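PDB 3OKG: restriction endonuclease S subunits from Thermoanaerobacter tengcongensis, which probably recognises DNA target sequences as the specificity subunit of a type I restriction-modification methyltransferase, in which it partners M polypeptides. Local coordinates for residues Thr249-Asn255 against Arg274-Ala279; Asp288-Arg294 against Arg311-Arg317. One frame throughout, in Å; residues are numbered along the deposited sequence.

Interaction 1 of 2, residues Thr249-Asn255 against Arg274-Ala279; sequences TYNFEGN and RIWCSA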
loop_
_atom_site.group_PDB
_atom_site.type_symbol
_atom_site.label_atom_id
_atom_site.label_comp_id
_atom_site.label_asym_id
_atom_site.label_seq_id
_atom_site.Cartn_x
_atom_site.Cartn_y
_atom_site.Cartn_z
ATOM N N THR A 249 9.220 11.333 40.831
ATOM C CA THR A 249 8.268 12.439 40.753
ATOM C C THR A 249 7.377 12.105 39.565
ATOM O O THR A 249 6.411 12.818 39.287
ATOM C CB THR A 249 8.860 13.847 40.530
ATOM O OG1 THR A 249 9.581 13.874 39.296
ATOM C CG2 THR A 249 9.804 14.210 41.662
ATOM N N TYR A 250 7.713 11.017 38.878
ATOM C CA TYR A 250 6.843 10.426 37.857
ATOM C C TYR A 250 5.694 9.632 38.472
ATOM O O TYR A 250 5.882 8.902 39.451
ATOM C CB TYR A 250 7.632 9.498 36.947
ATOM C CG TYR A 250 8.894 10.100 36.400
ATOM C CD1 TYR A 250 8.870 11.305 35.700
ATOM C CD2 TYR A 250 10.115 9.459 36.571
ATOM C CE1 TYR A 250 10.042 11.859 35.193
ATOM C CE2 TYR A 250 11.284 10.001 36.066
ATOM C CZ TYR A 250 11.245 11.199 35.378
ATOM O OH TYR A 250 12.416 11.731 34.882
ATOM N N ASN A 251 4.516 9.767 37.869
ATOM C CA ASN A 251 3.301 9.094 38.316
ATOM C C ASN A 251 2.335 8.931 37.147
ATOM O O ASN A 251 2.526 9.535 36.086
ATOM C CB ASN A 251 2.609 9.929 39.381
ATOM C CG ASN A 251 2.190 11.289 38.859
ATOM O OD1 ASN A 251 2.974 12.245 38.886
ATOM N ND2 ASN A 251 0.951 11.384 38.374
ATOM N N PHE A 252 1.292 8.128 37.345
ATOM C CA PHE A 252 0.223 8.006 36.358
ATOM C C PHE A 252 -1.088 8.465 36.949
ATOM O O PHE A 252 -2.155 8.041 36.504
ATOM C CB PHE A 252 0.090 6.568 35.857
ATOM C CG PHE A 252 1.322 6.060 35.172
ATOM C CD1 PHE A 252 1.480 6.204 33.803
ATOM C CD2 PHE A 252 2.332 5.459 35.898
ATOM C CE1 PHE A 252 2.626 5.745 33.170
ATOM C CE2 PHE A 252 3.480 4.996 35.274
ATOM C CZ PHE A 252 3.629 5.139 33.905
ATOM N N GLU A 253 -1.004 9.340 37.950
ATOM C CA GLU A 253 -2.189 9.802 38.666
ATOM C C GLU A 253 -2.587 11.211 38.248
ATOM O O GLU A 253 -3.400 11.859 38.912
ATOM C CB GLU A 253 -1.968 9.754 40.185
ATOM C CG GLU A 253 -1.038 8.642 40.673
ATOM C CD GLU A 253 -1.251 7.317 39.949
ATOM O OE1 GLU A 253 -0.253 6.755 39.434
ATOM O OE2 GLU A 253 -2.410 6.841 39.885
ATOM N N GLY A 254 -2.013 11.687 37.147
ATOM C CA GLY A 254 -2.294 13.032 36.674
ATOM C C GLY A 254 -1.780 14.114 37.610
ATOM O O GLY A 254 -2.336 15.213 37.686
ATOM N N ASN A 255 -0.709 13.803 38.329
ATOM C CA ASN A 255 -0.133 14.752 39.273
ATOM C C ASN A 255 0.984 15.584 38.637
ATOM O O ASN A 255 2.109 15.099 38.436
ATOM C CB ASN A 255 0.371 14.028 40.522
ATOM C CG ASN A 255 -0.699 13.153 41.161
ATOM O OD1 ASN A 255 -1.863 13.545 41.262
ATOM N ND2 ASN A 255 -0.304 11.960 41.595
ATOM N N ARG A 274 1.861 10.001 28.438
ATOM C CA ARG A 274 1.951 8.622 28.897
ATOM C C ARG A 274 2.235 8.599 30.387
ATOM O O ARG A 274 1.669 7.795 31.126
ATOM C CB ARG A 274 3.079 7.902 28.163
ATOM C CG ARG A 274 2.903 7.836 26.657
ATOM C CD ARG A 274 2.705 6.413 26.206
ATOM N NE ARG A 274 2.903 6.258 24.768
ATOM C CZ ARG A 274 1.983 6.556 23.856
ATOM N NH1 ARG A 274 0.808 7.033 24.240
ATOM N NH2 ARG A 274 2.237 6.382 22.563
ATOM N N ILE A 275 3.123 9.487 30.821
ATOM C CA ILE A 275 3.547 9.552 32.218
ATOM C C ILE A 275 3.655 11.015 32.657
ATOM O O ILE A 275 4.014 11.891 31.861
ATOM C CB ILE A 275 4.894 8.817 32.414
ATOM C CG1 ILE A 275 5.209 8.588 33.893
ATOM C CG2 ILE A 275 6.029 9.564 31.750
ATOM C CD1 ILE A 275 6.527 7.864 34.091
ATOM N N TRP A 276 3.315 11.277 33.916
ATOM C CA TRP A 276 3.329 12.629 34.461
ATOM C C TRP A 276 4.545 12.878 35.351
ATOM O O TRP A 276 5.218 11.936 35.775
ATOM C CB TRP A 276 2.078 12.878 35.286
ATOM C CG TRP A 276 0.930 13.424 34.542
ATOM C CD1 TRP A 276 0.272 14.595 34.800
ATOM C CD2 TRP A 276 0.265 12.825 33.423
ATOM N NE1 TRP A 276 -0.759 14.765 33.903
ATOM C CE2 TRP A 276 -0.785 13.691 33.050
ATOM C CE3 TRP A 276 0.458 11.644 32.698
ATOM C CZ2 TRP A 276 -1.638 13.414 31.986
ATOM C CZ3 TRP A 276 -0.390 11.369 31.644
ATOM C CH2 TRP A 276 -1.427 12.249 31.298
ATOM N N CYS A 277 4.810 14.151 35.638
ATOM C CA CYS A 277 5.850 14.535 36.597
ATOM C C CYS A 277 5.285 15.546 37.576
ATOM O O CYS A 277 4.878 16.638 37.186
ATOM C CB CYS A 277 7.083 15.110 35.898
ATOM S SG CYS A 277 8.289 15.903 37.035
ATOM N N SER A 278 5.248 15.174 38.854
ATOM C CA SER A 278 4.648 16.015 39.883
ATOM C C SER A 278 5.524 17.242 40.207
ATOM O O SER A 278 5.142 18.094 41.013
ATOM C CB SER A 278 4.431 15.191 41.158
ATOM O OG SER A 278 5.677 14.678 41.604
ATOM N N ALA A 279 6.697 17.325 39.582
ATOM C CA ALA A 279 7.626 18.422 39.856
ATOM C C ALA A 279 8.142 19.077 38.578
ATOM O O ALA A 279 9.346 19.079 38.333
ATOM C CB ALA A 279 8.805 17.930 40.704
#
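Tyr250 and Asn251 pair antiparallel with Cys277 and Trp276 to form the outer ladder of a mixed sheet in the more C-terminal DNA specificity domain, with strand 250-251 at the sheet's edge. Asn251 and Trp276 are the hydrogen-bonded pair: Trp276 N reaches Asn251 O at 2.9 Å, and Asn251 N returns to Trp276 O at 3.1 Å. Past the non-hydrogen-bonded pair of Tyr250 and Cys277, Thr249 O is gripped twice. Ser278 N holds Thr249 O at 2.7 Å, and Ser278 OG donates to the same oxygen at 3.1 Å, in the carbonyl plane and onto a lone pair. Farther along, the chain turns at Gly254, whose phi is positive, and sets its CA over one face of Trp276, 3.6 Å from the centroid of the five-membered ring in a CH-pi contact. Replacing Trp276 with an alanine would probably leave Gly254 without the flat surface it rests on and let the turn move more freely. Ile275 is fully extended (chi1 -167°, chi2 180°), which carries its tip between two aromatic residues: CD1 meets Tyr250 CB at 3.5 Å, and CG1 lies over the face of Phe252, 3.8 Å from CZ and toward the ring's rim. Tyr250 also meets Phe259 of the neighbouring strand 257-260. With so short a ladder, this exposed edge depends on backbone bonds supplemented by carbon against aromatic rings, and no salt bridge crosses it.

Interaction 2 of 2, residues Asp288-Arg294 against Arg311-Arg317; sequences DVLISVR and RGLAALR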
loop_
_atom_site.group_PDB
_atom_site.type_symbol
_atom_site.label_atom_id
_atom_site.label_comp_id
_atom_site.label_asym_id
_atom_site.label_seq_id
_atom_site.Cartn_x
_atom_site.Cartn_y
_atom_site.Cartn_z
ATOM N N ASP A 288 4.480 25.890 21.430
ATOM C CA ASP A 288 5.920 25.667 21.393
ATOM C C ASP A 288 6.332 24.462 20.576
ATOM O O ASP A 288 5.678 23.414 20.593
ATOM C CB ASP A 288 6.505 25.441 22.786
ATOM C CG ASP A 288 6.104 26.515 23.770
ATOM O OD1 ASP A 288 5.602 27.570 23.337
ATOM O OD2 ASP A 288 6.277 26.290 24.986
ATOM N N VAL A 289 7.441 24.622 19.870
ATOM C CA VAL A 289 8.008 23.565 19.068
ATOM C C VAL A 289 8.944 22.768 19.941
ATOM O O VAL A 289 9.695 23.344 20.731
ATOM C CB VAL A 289 8.773 24.179 17.855
ATOM C CG1 VAL A 289 9.537 23.102 17.090
ATOM C CG2 VAL A 289 7.780 24.908 16.925
ATOM N N LEU A 290 8.889 21.445 19.835
ATOM C CA LEU A 290 9.785 20.588 20.601
ATOM C C LEU A 290 10.831 20.061 19.646
ATOM O O LEU A 290 10.524 19.738 18.499
ATOM C CB LEU A 290 9.022 19.412 21.255
ATOM C CG LEU A 290 7.808 19.759 22.124
ATOM C CD1 LEU A 290 7.025 18.511 22.498
ATOM C CD2 LEU A 290 8.219 20.521 23.385
ATOM N N ILE A 291 12.068 19.961 20.103
ATOM C CA ILE A 291 13.129 19.481 19.227
ATOM C C ILE A 291 14.039 18.531 19.992
ATOM O O ILE A 291 14.286 18.736 21.174
ATOM C CB ILE A 291 13.928 20.651 18.628
ATOM C CG1 ILE A 291 14.926 20.153 17.584
ATOM C CG2 ILE A 291 14.614 21.457 19.726
ATOM C CD1 ILE A 291 15.369 21.234 16.620
ATOM N N SER A 292 14.509 17.480 19.324
ATOM C CA SER A 292 15.355 16.486 19.968
ATOM C C SER A 292 16.774 17.006 20.020
ATOM O O SER A 292 17.317 17.413 19.009
ATOM C CB SER A 292 15.321 15.166 19.202
ATOM O OG SER A 292 16.283 14.261 19.716
ATOM N N VAL A 293 17.377 16.996 21.203
ATOM C CA VAL A 293 18.734 17.522 21.346
ATOM C C VAL A 293 19.712 16.411 21.714
ATOM O O VAL A 293 20.869 16.678 22.044
ATOM C CB VAL A 293 18.792 18.650 22.398
ATOM C CG1 VAL A 293 18.065 19.884 21.886
ATOM C CG2 VAL A 293 18.177 18.181 23.729
ATOM N N ARG A 294 19.248 15.167 21.627
ATOM C CA ARG A 294 20.014 14.021 22.111
ATOM C C ARG A 294 20.695 13.022 21.168
ATOM O O ARG A 294 21.889 13.132 20.892
ATOM C CB ARG A 294 19.158 13.184 23.069
ATOM C CG ARG A 294 19.487 13.396 24.538
ATOM C CD ARG A 294 20.585 14.430 24.715
ATOM N NE ARG A 294 21.316 14.244 25.965
ATOM C CZ ARG A 294 21.197 13.178 26.748
ATOM N NH1 ARG A 294 20.372 12.195 26.413
ATOM N NH2 ARG A 294 21.902 13.091 27.868
ATOM N N ARG A 311 16.030 15.690 29.549
ATOM C CA ARG A 311 17.347 15.724 28.902
ATOM C C ARG A 311 17.333 15.773 27.383
ATOM O O ARG A 311 18.223 16.361 26.771
ATOM C CB ARG A 311 18.107 14.437 29.238
ATOM C CG ARG A 311 19.174 14.496 30.301
ATOM C CD ARG A 311 20.157 13.378 29.981
ATOM N NE ARG A 311 20.795 12.760 31.137
ATOM C CZ ARG A 311 21.511 11.639 31.070
ATOM N NH1 ARG A 311 21.673 11.022 29.904
ATOM N NH2 ARG A 311 22.064 11.132 32.165
ATOM N N GLY A 312 16.373 15.082 26.777
ATOM C CA GLY A 312 16.429 14.801 25.354
ATOM C C GLY A 312 15.835 15.877 24.468
ATOM O O GLY A 312 16.068 15.885 23.248
ATOM N N LEU A 313 15.070 16.775 25.080
ATOM C CA LEU A 313 14.322 17.791 24.345
ATOM C C LEU A 313 14.763 19.216 24.669
ATOM O O LEU A 313 15.281 19.485 25.753
ATOM C CB LEU A 313 12.838 17.674 24.676
ATOM C CG LEU A 313 12.175 16.357 24.261
ATOM C CD1 LEU A 313 10.706 16.396 24.573
ATOM C CD2 LEU A 313 12.415 16.113 22.774
ATOM N N ALA A 314 14.562 20.116 23.710
ATOM C CA ALA A 314 14.471 21.543 23.992
ATOM C C ALA A 314 13.071 21.987 23.547
ATOM O O ALA A 314 12.483 21.377 22.662
ATOM C CB ALA A 314 15.555 22.305 23.229
ATOM N N ALA A 315 12.520 23.017 24.181
ATOM C CA ALA A 315 11.292 23.638 23.690
ATOM C C ALA A 315 11.594 25.053 23.168
ATOM O O ALA A 315 12.355 25.805 23.789
ATOM C CB ALA A 315 10.248 23.685 24.771
ATOM N N LEU A 316 11.009 25.405 22.028
ATOM C CA LEU A 316 11.234 26.709 21.392
ATOM C C LEU A 316 9.928 27.459 21.371
ATOM O O LEU A 316 8.923 26.983 20.813
ATOM C CB LEU A 316 11.729 26.521 19.958
ATOM C CG LEU A 316 12.814 25.453 19.835
ATOM C CD1 LEU A 316 13.047 25.102 18.364
ATOM C CD2 LEU A 316 14.088 25.940 20.483
ATOM N N ARG A 317 9.907 28.617 22.007
ATOM C CA ARG A 317 8.666 29.365 22.082
ATOM C C ARG A 317 8.840 30.651 21.311
ATOM O O ARG A 317 9.555 31.547 21.758
ATOM C CB ARG A 317 8.272 29.676 23.517
ATOM C CG ARG A 317 6.892 30.320 23.605
ATOM C CD ARG A 317 6.423 30.468 25.040
ATOM N NE ARG A 317 6.213 29.173 25.692
ATOM C CZ ARG A 317 6.708 28.834 26.881
ATOM N NH1 ARG A 317 7.440 29.697 27.577
ATOM N NH2 ARG A 317 6.459 27.636 27.382
#
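Asp288 meets Arg317 in a salt bridge at one end of an antiparallel strand pair, 289-292 against 313-317, whose axes run at 152° in the middle of a four-stranded antiparallel sheet. The carboxylate and guanidinium planes are turned 50° apart. Arg317 NE binds Asp288 OD1 at 2.9 Å on the syn side, while NH2 gives OD2 only a weak bond at 2.8 Å; OD2 also accepts from Arg285 N, so the carboxylate has a second, backbone partner as well as the arginine. Val289 follows with a reciprocal backbone pair to Leu316, Leu316 N reaching Val289 O at 2.8 Å; both side chains face helix 324-333, where they touch Leu331. Leu290 points to the other face, and its CD2 rests 4.0 Å from Ala315 CB, beside Ala284. Ile291 is bonded twice to the backbone of Ala314. Ile291 CG2, lodged between its own backbone N and carbonyl carbon, packs on Ala314 CB at 3.7 Å. Ser292, opposite Leu313, turns its OG to Pro296 O. At Val293 the ladder closes with a nearly straight bond, 175° at the hydrogen, from Val293 N to Gly312 O at 2.7 Å, and CG1 of Val293 touches the same Ala314 methyl that Ile291 CG2 packs on. Last comes Arg294, poorly ordered, with CG 3.5 Å from Gly312 CA.

Both interactions are antiparallel strand pairs within the same DNA specificity domain, in series along the chain, their centres about 20 Å apart and their nearest atoms about 8 Å apart, so they do not touch. They belong to different sheets. Interaction 1 joins an edge strand to its neighbour at the surface, whereas interaction 2 joins the two inner strands of its sheet and is largely buried. The chemistry follows: 249-255 and 274-279 use aromatic rings and a serine hydroxyl to supplement three backbone bonds, while 288-294 and 311-317 use a longer regular ladder, aliphatic side chains packed on alanines and a salt bridge. Strand 283-284, the far edge of interaction 1's sheet, packs against Leu290 and Ala315 of interaction 2.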